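Local coordinates for protein Tae4 (Agrobacterium tumefaciens, PDB 6IJF) that probably cleaves amide bonds in the bacterial cell wall as an amidase effector delivered by the type VI secretion system, at residues T8-Y13 / P18-Y23; A55-G60 / G73-K78. All coordinates share one frame; numbering follows the deposited sequence.

Contact 1 of 2, residues T8-Y13 / P18-Y23; sequences TLYSNY and PSHPNY
Y10 and H20 reach toward each other from opposite directions, each with CG anti to its own backbone N (chi1 near -167° in both), and the two torsions bring the phenol oxygen to the imidazole. Y10 OH and H20 NE2 stand 2.7 Å apart in an almost straight hydrogen bond, 172°, in which either group could be the donor. The oxygen lies at the edge of the imidazole, near its plane, while the rings themselves are oblique, their planes at 52°. The second imidazole nitrogen is used as well: H20 ND1 accepts the backbone N-H of N22 at 2.9 Å. Bonds at both nitrogens fix the rotation of the ring, P21 CD lies against one face, and a basic side chain of another protein packs on H20. Histidine suits this buried place because its two nitrogens can serve two partners at once. The bond to N22 falls within the type I turn from H20 to Y23, which Y23 N closes onto H20 O.

N22 covers the end of the helix. Its CB packs 3.1 Å from Y13 O, and its ND2 lies 3.2 Å from Y10 O, among carbonyls where the helix runs out; a short side chain carrying an amide fits there. The OH of Y13 bonds to S147 OG.

The contact thus ties the end of helix 6-11 to the loop leading to helix 26-33. R137 of strand 131-137 makes a cation-pi contact with Y10, and L9 packs on helix 48-58 and on L135 of the same strand.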
ATOM      1  N   THR C   8     -13.967 -26.932   5.054  1.00 46.54           N
ATOM      2  CA  THR C   8     -13.740 -27.386   6.453  1.00 44.05           C
ATOM      3  C   THR C   8     -12.353 -26.912   6.887  1.00 38.86           C
ATOM      4  O   THR C   8     -12.229 -26.319   7.963  1.00 39.88           O
ATOM      5  CB  THR C   8     -13.893 -28.907   6.578  1.00 46.75           C
ATOM      6  OG1 THR C   8     -15.232 -29.230   6.203  1.00 48.91           O
ATOM      7  CG2 THR C   8     -13.593 -29.411   7.968  1.00 51.79           C
ATOM      8  N   LEU C   9     -11.336 -27.181   6.072  1.00 40.16           N
ATOM      9  CA  LEU C   9      -9.939 -26.782   6.350  1.00 39.02           C
ATOM     10  C   LEU C   9      -9.858 -25.275   6.615  1.00 37.30           C
ATOM     11  O   LEU C   9      -9.271 -24.883   7.640  1.00 36.37           O
ATOM     12  CB  LEU C   9      -9.109 -27.171   5.129  1.00 43.29           C
ATOM     13  CG  LEU C   9      -7.611 -27.093   5.346  1.00 42.72           C
ATOM     14  CD1 LEU C   9      -7.158 -28.052   6.458  1.00 41.90           C
ATOM     15  CD2 LEU C   9      -6.895 -27.399   4.029  1.00 46.45           C
ATOM     16  N   TYR C  10     -10.477 -24.468   5.752  1.00 34.04           N
ATOM     17  CA  TYR C  10     -10.443 -22.981   5.810  1.00 36.73           C
ATOM     18  C   TYR C  10     -11.152 -22.487   7.068  1.00 38.78           C
ATOM     19  O   TYR C  10     -10.624 -21.611   7.804  1.00 36.53           O
ATOM     20  CB  TYR C  10     -11.070 -22.393   4.546  1.00 39.27           C
ATOM     21  CG  TYR C  10     -10.795 -20.923   4.350  1.00 40.19           C
ATOM     22  CD1 TYR C  10     -11.589 -19.939   4.921  1.00 48.88           C
ATOM     23  CD2 TYR C  10      -9.717 -20.521   3.578  1.00 44.00           C
ATOM     24  CE1 TYR C  10     -11.331 -18.587   4.709  1.00 48.84           C
ATOM     25  CE2 TYR C  10      -9.441 -19.185   3.365  1.00 43.53           C
ATOM     26  CZ  TYR C  10     -10.239 -18.215   3.940  1.00 48.22           C
ATOM     27  OH  TYR C  10      -9.888 -16.916   3.726  1.00 49.54           O
ATOM     28  N   SER C  11     -12.339 -23.034   7.344  1.00 42.33           N
ATOM     29  CA  SER C  11     -13.125 -22.705   8.563  1.00 43.63           C
ATOM     30  C   SER C  11     -12.282 -22.974   9.817  1.00 45.33           C
ATOM     31  O   SER C  11     -12.544 -22.332  10.842  1.00 41.94           O
ATOM     32  CB  SER C  11     -14.424 -23.487   8.624  1.00 48.51           C
ATOM     33  OG  SER C  11     -14.169 -24.843   9.010  1.00 44.20           O
ATOM     34  N   ASN C  12     -11.335 -23.919   9.772  1.00 41.11           N
ATOM     35  CA  ASN C  12     -10.509 -24.285  10.961  1.00 41.85           C
ATOM     36  C   ASN C  12      -9.183 -23.508  11.034  1.00 41.15           C
ATOM     37  O   ASN C  12      -8.402 -23.759  11.988  1.00 38.38           O
ATOM     38  CB  ASN C  12     -10.265 -25.790  10.975  1.00 38.76           C
ATOM     39  CG  ASN C  12     -11.493 -26.560  11.426  1.00 43.70           C
ATOM     40  OD1 ASN C  12     -11.776 -27.664  10.933  1.00 41.81           O
ATOM     41  ND2 ASN C  12     -12.191 -26.012  12.404  1.00 34.05           N
ATOM     42  N   TYR C  13      -8.899 -22.641  10.068  1.00 39.34           N
ATOM     43  CA  TYR C  13      -7.569 -21.976   9.948  1.00 36.29           C
ATOM     44  C   TYR C  13      -7.562 -20.679  10.760  1.00 35.76           C
ATOM     45  O   TYR C  13      -8.369 -19.777  10.511  1.00 36.50           O
ATOM     46  CB  TYR C  13      -7.202 -21.740   8.479  1.00 34.89           C
ATOM     47  CG  TYR C  13      -5.916 -20.956   8.303  1.00 35.64           C
ATOM     48  CD1 TYR C  13      -4.677 -21.575   8.344  1.00 36.24           C
ATOM     49  CD2 TYR C  13      -5.940 -19.581   8.142  1.00 34.49           C
ATOM     50  CE1 TYR C  13      -3.507 -20.858   8.213  1.00 35.65           C
ATOM     51  CE2 TYR C  13      -4.772 -18.850   7.966  1.00 35.68           C
ATOM     52  CZ  TYR C  13      -3.546 -19.488   8.017  1.00 38.14           C
ATOM     53  OH  TYR C  13      -2.409 -18.734   7.925  1.00 34.97           O
ATOM     54  N   PRO C  18      -5.136  -9.339  10.818  1.00 35.70           N
ATOM     55  CA  PRO C  18      -6.235  -8.707  11.550  1.00 37.81           C
ATOM     56  C   PRO C  18      -7.460  -8.339  10.707  1.00 37.68           C
ATOM     57  O   PRO C  18      -8.510  -8.122  11.275  1.00 37.60           O
ATOM     58  CB  PRO C  18      -5.569  -7.439  12.104  1.00 40.37           C
ATOM     59  CG  PRO C  18      -4.122  -7.837  12.268  1.00 36.76           C
ATOM     60  CD  PRO C  18      -3.846  -8.668  11.036  1.00 36.48           C
ATOM     61  N   SER C  19      -7.305  -8.211   9.392  1.00 35.10           N
ATOM     62  CA  SER C  19      -8.437  -7.903   8.484  1.00 36.88           C
ATOM     63  C   SER C  19      -9.323  -9.141   8.281  1.00 38.16           C
ATOM     64  O   SER C  19     -10.394  -8.969   7.746  1.00 39.71           O
ATOM     65  CB  SER C  19      -7.989  -7.361   7.165  1.00 38.08           C
ATOM     66  OG  SER C  19      -7.442  -8.371   6.310  1.00 33.44           O
ATOM     67  N   HIS C  20      -8.826 -10.337   8.581  1.00 37.40           N
ATOM     68  CA  HIS C  20      -9.471 -11.625   8.212  1.00 38.50           C
ATOM     69  C   HIS C  20     -10.481 -12.030   9.275  1.00 35.71           C
ATOM     70  O   HIS C  20     -10.224 -11.861  10.459  1.00 36.04           O
ATOM     71  CB  HIS C  20      -8.407 -12.716   8.040  1.00 39.33           C
ATOM     72  CG  HIS C  20      -8.917 -13.960   7.411  1.00 41.47           C
ATOM     73  ND1 HIS C  20      -9.499 -14.975   8.151  1.00 42.62           N
ATOM     74  CD2 HIS C  20      -8.930 -14.359   6.116  1.00 44.13           C
ATOM     75  CE1 HIS C  20      -9.863 -15.942   7.333  1.00 47.01           C
ATOM     76  NE2 HIS C  20      -9.498 -15.594   6.078  1.00 41.79           N
ATOM     77  N   PRO C  21     -11.644 -12.601   8.909  1.00 37.73           N
ATOM     78  CA  PRO C  21     -12.619 -13.045   9.910  1.00 41.07           C
ATOM     79  C   PRO C  21     -12.069 -14.041  10.951  1.00 44.57           C
ATOM     80  O   PRO C  21     -12.545 -14.054  12.045  1.00 43.42           O
ATOM     81  CB  PRO C  21     -13.685 -13.780   9.082  1.00 42.00           C
ATOM     82  CG  PRO C  21     -13.533 -13.276   7.674  1.00 47.83           C
ATOM     83  CD  PRO C  21     -12.085 -12.849   7.533  1.00 39.66           C
ATOM     84  N   ASN C  22     -11.067 -14.847  10.592  1.00 41.79           N
ATOM     85  CA  ASN C  22     -10.488 -15.885  11.490  1.00 43.30           C
ATOM     86  C   ASN C  22      -9.186 -15.384  12.124  1.00 44.34           C
ATOM     87  O   ASN C  22      -8.392 -16.265  12.532  1.00 35.79           O
ATOM     88  CB  ASN C  22     -10.123 -17.182  10.759  1.00 53.62           C
ATOM     89  CG  ASN C  22     -11.287 -17.925  10.144  1.00 61.82           C
ATOM     90  OD1 ASN C  22     -12.413 -17.791  10.610  1.00 65.95           O
ATOM     91  ND2 ASN C  22     -11.008 -18.734   9.125  1.00 61.07           N
ATOM     92  N   TYR C  23      -8.942 -14.065  12.200  1.00 36.25           N
ATOM     93  CA  TYR C  23      -7.736 -13.522  12.887  1.00 40.52           C
ATOM     94  C   TYR C  23      -7.626 -14.078  14.312  1.00 42.03           C
ATOM     95  O   TYR C  23      -8.575 -14.026  15.100  1.00 35.21           O
ATOM     96  CB  TYR C  23      -7.718 -11.997  12.970  1.00 34.98           C
ATOM     97  CG  TYR C  23      -6.572 -11.397  13.763  1.00 39.31           C
ATOM     98  CD1 TYR C  23      -5.243 -11.593  13.391  1.00 35.97           C
ATOM     99  CD2 TYR C  23      -6.808 -10.584  14.868  1.00 41.46           C
ATOM    100  CE1 TYR C  23      -4.191 -11.026  14.109  1.00 37.67           C
ATOM    101  CE2 TYR C  23      -5.769 -10.000  15.591  1.00 38.06           C
ATOM    102  CZ  TYR C  23      -4.454 -10.209  15.205  1.00 37.69           C
ATOM    103  OH  TYR C  23      -3.408  -9.635  15.894  1.00 40.28           O
TER

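Contact 2 of 2, residues A55-G60 / G73-K78; sequences AFVKSG and GPYAGK
Van der Waals contact between aliphatic groups joins V57 to K78. V57 CG1 stands anti to the backbone N (chi1 167°), a torsion that directs this branch out to the loop, where it meets K78 CB at 3.6 Å. V57 CG1 also lies 3.9 Å from Y75 CD1, an oblique approach to the ring. A compact branched residue fits between two loop side chains; K78 offers only the start of its chain, which bends at chi2 and carries the amine away.

A CH-pi contact comes next. K58 CG sits over one face of the Y75 ring, 4.0 Å from its centroid, and the two side chains cross at about a right angle. P74 CB lies over the opposite face, both atoms offset toward the rim.

A Schellman motif ends helix 48-58, with G60 as its C-prime residue: I61 N reaches F56 O and G60 N bonds to V57 O, and the positive phi, 88°, favours glycine. The loop between strands 68-69 and 79-80 makes a type I turn, G73 to A76, that overlaps a type II turn, Y75 to K78.

Among charges, K58 runs extended beyond CG to a salt bridge between its NZ and E32 of helix 26-33.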
ATOM      1  N   ALA C  55      -5.173 -26.060  11.301  1.00 38.24           N
ATOM      2  CA  ALA C  55      -6.278 -26.207  10.337  1.00 38.36           C
ATOM      3  C   ALA C  55      -6.488 -27.703  10.013  1.00 36.90           C
ATOM      4  O   ALA C  55      -7.665 -28.171  10.015  1.00 36.78           O
ATOM      5  CB  ALA C  55      -6.020 -25.384   9.104  1.00 40.01           C
ATOM      6  N   PHE C  56      -5.406 -28.432   9.747  1.00 39.20           N
ATOM      7  CA  PHE C  56      -5.466 -29.884   9.393  1.00 39.94           C
ATOM      8  C   PHE C  56      -5.944 -30.699  10.611  1.00 40.25           C
ATOM      9  O   PHE C  56      -6.949 -31.434  10.489  1.00 39.95           O
ATOM     10  CB  PHE C  56      -4.127 -30.375   8.834  1.00 42.43           C
ATOM     11  CG  PHE C  56      -3.997 -30.146   7.343  1.00 39.65           C
ATOM     12  CD1 PHE C  56      -4.591 -31.010   6.450  1.00 43.46           C
ATOM     13  CD2 PHE C  56      -3.378 -29.016   6.839  1.00 43.75           C
ATOM     14  CE1 PHE C  56      -4.510 -30.803   5.074  1.00 41.51           C
ATOM     15  CE2 PHE C  56      -3.299 -28.795   5.471  1.00 45.87           C
ATOM     16  CZ  PHE C  56      -3.847 -29.707   4.591  1.00 40.65           C
ATOM     17  N   VAL C  57      -5.280 -30.537  11.746  1.00 43.15           N
ATOM     18  CA  VAL C  57      -5.636 -31.257  13.004  1.00 47.45           C
ATOM     19  C   VAL C  57      -7.120 -31.069  13.300  1.00 47.87           C
ATOM     20  O   VAL C  57      -7.799 -32.066  13.491  1.00 43.35           O
ATOM     21  CB  VAL C  57      -4.784 -30.767  14.175  1.00 44.58           C
ATOM     22  CG1 VAL C  57      -5.349 -31.247  15.501  1.00 45.65           C
ATOM     23  CG2 VAL C  57      -3.349 -31.196  14.001  1.00 42.74           C
ATOM     24  N   LYS C  58      -7.625 -29.837  13.289  1.00 41.06           N
ATOM     25  CA  LYS C  58      -9.045 -29.574  13.670  1.00 42.71           C
ATOM     26  C   LYS C  58      -9.980 -30.146  12.609  1.00 43.53           C
ATOM     27  O   LYS C  58     -11.180 -30.342  12.918  1.00 44.86           O
ATOM     28  CB  LYS C  58      -9.287 -28.081  13.869  1.00 39.59           C
ATOM     29  CG  LYS C  58      -8.684 -27.557  15.155  1.00 40.51           C
ATOM     30  CD  LYS C  58      -9.150 -26.161  15.435  1.00 45.03           C
ATOM     31  CE  LYS C  58      -8.462 -25.594  16.649  1.00 44.48           C
ATOM     32  NZ  LYS C  58      -9.042 -24.281  16.990  1.00 47.77           N
ATOM     33  N   SER C  59      -9.469 -30.423  11.407  1.00 39.13           N
ATOM     34  CA  SER C  59     -10.269 -31.040  10.317  1.00 43.93           C
ATOM     35  C   SER C  59     -10.115 -32.569  10.388  1.00 44.69           C
ATOM     36  O   SER C  59     -10.584 -33.224   9.477  1.00 46.75           O
ATOM     37  CB  SER C  59      -9.899 -30.486   8.956  1.00 41.86           C
ATOM     38  OG  SER C  59      -9.974 -29.067   8.947  1.00 43.57           O
ATOM     39  N   GLY C  60      -9.454 -33.098  11.418  1.00 43.83           N
ATOM     40  CA  GLY C  60      -9.348 -34.553  11.664  1.00 53.34           C
ATOM     41  C   GLY C  60      -8.169 -35.178  10.938  1.00 55.00           C
ATOM     42  O   GLY C  60      -8.162 -36.397  10.766  1.00 55.33           O
ATOM     43  N   GLY C  73      -6.378 -28.627  25.547  1.00 40.83           N
ATOM     44  CA  GLY C  73      -7.710 -28.496  24.936  1.00 46.05           C
ATOM     45  C   GLY C  73      -8.136 -29.780  24.231  1.00 48.11           C
ATOM     46  O   GLY C  73      -7.510 -30.818  24.401  1.00 43.85           O
ATOM     47  N   PRO C  74      -9.208 -29.742  23.420  1.00 47.22           N
ATOM     48  CA  PRO C  74      -9.731 -30.949  22.784  1.00 45.68           C
ATOM     49  C   PRO C  74      -8.706 -31.666  21.881  1.00 54.01           C
ATOM     50  O   PRO C  74      -8.899 -32.825  21.662  1.00 49.17           O
ATOM     51  CB  PRO C  74     -10.947 -30.473  21.994  1.00 45.79           C
ATOM     52  CG  PRO C  74     -11.276 -29.090  22.544  1.00 51.40           C
ATOM     53  CD  PRO C  74      -9.984 -28.538  23.086  1.00 54.73           C
ATOM     54  N   TYR C  75      -7.636 -30.989  21.426  1.00 51.59           N
ATOM     55  CA  TYR C  75      -6.640 -31.543  20.461  1.00 51.30           C
ATOM     56  C   TYR C  75      -5.281 -31.729  21.143  1.00 45.59           C
ATOM     57  O   TYR C  75      -4.251 -31.932  20.427  1.00 46.31           O
ATOM     58  CB  TYR C  75      -6.570 -30.670  19.200  1.00 43.62           C
ATOM     59  CG  TYR C  75      -7.918 -30.497  18.556  1.00 43.40           C
ATOM     60  CD1 TYR C  75      -8.480 -31.509  17.787  1.00 46.62           C
ATOM     61  CD2 TYR C  75      -8.674 -29.361  18.789  1.00 48.18           C
ATOM     62  CE1 TYR C  75      -9.735 -31.365  17.212  1.00 51.39           C
ATOM     63  CE2 TYR C  75      -9.936 -29.214  18.247  1.00 48.97           C
ATOM     64  CZ  TYR C  75     -10.472 -30.220  17.468  1.00 48.12           C
ATOM     65  OH  TYR C  75     -11.728 -30.042  16.980  1.00 49.89           O
ATOM     66  N   ALA C  76      -5.248 -31.741  22.483  1.00 46.70           N
ATOM     67  CA  ALA C  76      -4.010 -32.034  23.248  1.00 49.86           C
ATOM     68  C   ALA C  76      -3.392 -33.347  22.736  1.00 50.54           C
ATOM     69  O   ALA C  76      -4.142 -34.275  22.444  1.00 46.60           O
ATOM     70  CB  ALA C  76      -4.278 -32.087  24.734  1.00 57.25           C
ATOM     71  N   GLY C  77      -2.079 -33.375  22.542  1.00 53.22           N
ATOM     72  CA  GLY C  77      -1.352 -34.551  22.022  1.00 56.33           C
ATOM     73  C   GLY C  77      -1.241 -34.552  20.506  1.00 56.47           C
ATOM     74  O   GLY C  77      -0.372 -35.278  20.015  1.00 53.31           O
ATOM     75  N   LYS C  78      -2.067 -33.811  19.752  1.00 56.73           N
ATOM     76  CA  LYS C  78      -1.976 -33.857  18.264  1.00 51.64           C
ATOM     77  C   LYS C  78      -0.722 -33.106  17.795  1.00 45.69           C
ATOM     78  O   LYS C  78      -0.283 -32.198  18.501  1.00 46.31           O
ATOM     79  CB  LYS C  78      -3.253 -33.303  17.628  1.00 49.85           C
ATOM     80  CG  LYS C  78      -4.512 -34.085  17.938  1.00 57.86           C
ATOM     81  CD  LYS C  78      -4.510 -35.456  17.269  1.00 57.23           C
ATOM     82  CE  LYS C  78      -5.847 -36.149  17.405  1.00 59.46           C
ATOM     83  NZ  LYS C  78      -5.764 -37.541  16.920  1.00 65.86           N
TER

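Overall arrangement
Contact 1 closes before contact 2 opens along the chain, yet their centres are only about 15 Å apart and they touch directly. The junction is the packing of helix 6-11 against the end of helix 48-58: L9 CD1 lies 3.6 Å from A55 O, and L9 CA is 3.5 Å from S59 OG. Helix 48-58 thus has the 73-78 loop on one flank and helix 6-11 on another. C48, at the start of that helix, forms with H132 and D134 what may be the Cys-His-Asp triad of a papain-like amidase. Contact 1 approaches this possible site through the side chain of Y13, which touches D134, whereas contact 2 gathers at the helix's other end.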